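Beta-galactosidase (Geobacillus stearothermophilus, PDB 4OIF) hydrolyses beta-galactosides as an intracellular GH42 enzyme, probably releasing terminal non-reducing beta-D-galactose, and assembles as a homotrimer that binds zinc. Local coordinates at the interface of chains A and B. Numbering follows the deposited sequence. Chains: chain A/B, Beta-galactosidase.

The interface of chains A and B. Residues chain A 531, 574; chain B 336, 338-339, 386.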
ATOM      1  N   GLU A 531      15.041  29.006  12.188  1.00 11.15           N
ATOM      2  CA  GLU A 531      13.937  28.053  12.301  1.00  7.55           C
ATOM      3  C   GLU A 531      13.328  27.678  10.969  1.00  8.32           C
ATOM      4  O   GLU A 531      13.012  28.538  10.146  1.00 12.71           O
ATOM      5  CB  GLU A 531      12.823  28.584  13.206  1.00  8.37           C
ATOM      6  CG  GLU A 531      11.734  27.529  13.450  1.00  9.42           C
ATOM      7  CD  GLU A 531      10.645  27.963  14.408  1.00  7.07           C
ATOM      8  OE1 GLU A 531      10.678  29.104  14.907  1.00 11.73           O
ATOM      9  OE2 GLU A 531       9.740  27.145  14.662  1.00 11.37           O
ATOM     10  N   PHE A 574       3.121  33.497  12.777  1.00  9.92           N
ATOM     11  CA  PHE A 574       3.783  34.187  13.883  1.00 10.23           C
ATOM     12  C   PHE A 574       5.028  34.947  13.442  1.00 11.08           C
ATOM     13  O   PHE A 574       5.472  35.841  14.151  1.00 17.30           O
ATOM     14  CB  PHE A 574       4.125  33.205  15.031  1.00 10.57           C
ATOM     15  CG  PHE A 574       5.268  32.259  14.740  1.00  8.82           C
ATOM     16  CD1 PHE A 574       5.033  31.029  14.126  1.00  9.63           C
ATOM     17  CD2 PHE A 574       6.564  32.570  15.134  1.00  4.92           C
ATOM     18  CE1 PHE A 574       6.077  30.138  13.873  1.00  4.66           C
ATOM     19  CE2 PHE A 574       7.626  31.684  14.891  1.00  5.12           C
ATOM     20  CZ  PHE A 574       7.380  30.470  14.248  1.00  6.74           C
TER
ATOM     21  N   ALA B 336       6.188  22.593  14.115  1.00  9.18           N
ATOM     22  CA  ALA B 336       6.481  22.968  15.500  1.00  6.73           C
ATOM     23  C   ALA B 336       5.318  23.684  16.154  1.00  9.04           C
ATOM     24  O   ALA B 336       4.513  24.333  15.478  1.00 10.14           O
ATOM     25  CB  ALA B 336       7.708  23.844  15.561  1.00  7.46           C
ATOM     26  N   ARG B 338       3.358  26.504  17.806  1.00  5.38           N
ATOM     27  CA  ARG B 338       3.304  27.957  17.661  1.00  8.11           C
ATOM     28  C   ARG B 338       3.510  28.629  19.007  1.00  7.60           C
ATOM     29  O   ARG B 338       3.194  28.046  20.038  1.00  8.91           O
ATOM     30  CB  ARG B 338       1.962  28.390  17.060  1.00  9.31           C
ATOM     31  CG  ARG B 338       1.998  28.524  15.560  1.00 13.38           C
ATOM     32  CD  ARG B 338       2.195  27.190  14.878  1.00 11.73           C
ATOM     33  NE  ARG B 338       2.480  27.383  13.466  1.00 28.71           N
ATOM     34  CZ  ARG B 338       3.603  27.015  12.855  1.00 21.95           C
ATOM     35  NH1 ARG B 338       4.569  26.380  13.515  1.00 15.09           N
ATOM     36  NH2 ARG B 338       3.744  27.270  11.565  1.00 20.09           N
ATOM     37  N   PRO B 339       4.033  29.863  19.005  1.00 10.51           N
ATOM     38  CA  PRO B 339       4.168  30.625  20.253  1.00  7.34           C
ATOM     39  C   PRO B 339       2.918  30.523  21.131  1.00  6.52           C
ATOM     40  O   PRO B 339       1.811  30.764  20.659  1.00  8.78           O
ATOM     41  CB  PRO B 339       4.384  32.060  19.758  1.00  3.64           C
ATOM     42  CG  PRO B 339       5.096  31.877  18.470  1.00  7.99           C
ATOM     43  CD  PRO B 339       4.492  30.639  17.837  1.00 10.54           C
ATOM     44  N   ARG B 386      12.981  30.729  20.738  1.00  5.30           N
ATOM     45  CA  ARG B 386      11.619  30.824  21.236  1.00  6.20           C
ATOM     46  C   ARG B 386      11.233  29.560  22.010  1.00 11.29           C
ATOM     47  O   ARG B 386      10.442  29.621  22.967  1.00 11.60           O
ATOM     48  CB  ARG B 386      10.643  31.096  20.103  1.00  5.23           C
ATOM     49  CG  ARG B 386      10.499  30.017  19.053  1.00  5.72           C
ATOM     50  CD  ARG B 386       9.473  30.473  18.030  1.00  1.39           C
ATOM     51  NE  ARG B 386       9.015  29.409  17.148  1.00  3.11           N
ATOM     52  CZ  ARG B 386       7.963  28.639  17.398  1.00  5.91           C
ATOM     53  NH1 ARG B 386       7.250  28.796  18.517  1.00  3.53           N
ATOM     54  NH2 ARG B 386       7.624  27.706  16.522  1.00  7.74           N
TER
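A:Glu531 reaches across to B:Arg386 with CG anti to its own backbone N (chi1 -174°) and the rest of the chain extended, while B:Arg386 sets out with CG tucked over its own backbone, flanked by N and the carbonyl carbon (chi1 65°), and then runs straight to NE. The two side chains approach almost perpendicular to each other and meet at their flat ends, in a subunit interface of the GH42 homotrimer. A:Glu531 sits on strand 527-534, within the trimerisation-domain family region; B:Arg386 opens helix 386-399 of the neighbouring subunit. The centre of the patch lies about 18 Å from B:Glu322, the probable nucleophile.

Their contact is a side-on, two-pronged salt bridge. NE of B:Arg386 donates to OE1 of A:Glu531 at 2.8 Å, nearly straight at the hydrogen and almost in the guanidinium plane. NH2 of B:Arg386 gives a second bond, 2.9 Å long, to the syn lone pair of A:Glu531 OE2, somewhat tilted from that plane. With the carboxylate and guanidinium planes only 25° apart, one bond to each oxygen restrains rotation of both groups. The opposite charges probably help keep both ionised.

A:Phe574, in a loop, lies next to this pair. B:Arg386 comes in above and just outside the CE2/CZ rim, NE 3.5 Å from A:Phe574 CE2, on the same face that B:Pro339 covers; ring and guanidinium are turned obliquely, not stacked in parallel. The CD of B:Pro339 makes a CH-pi contact with that face, 3.9 Å from the A:Phe574 ring centroid and displaced toward the rim; its CG packs nearby, 3.7 Å from A:Phe574 CD2.

B:Arg338 turns one guanidinium face toward A:Phe574 CE1, a looser contact. Within its own chain, NH1 of B:Arg338 makes a bent hydrogen bond to the backbone O of B:Ala336 at 2.8 Å, which probably helps position that guanidinium beside the ring.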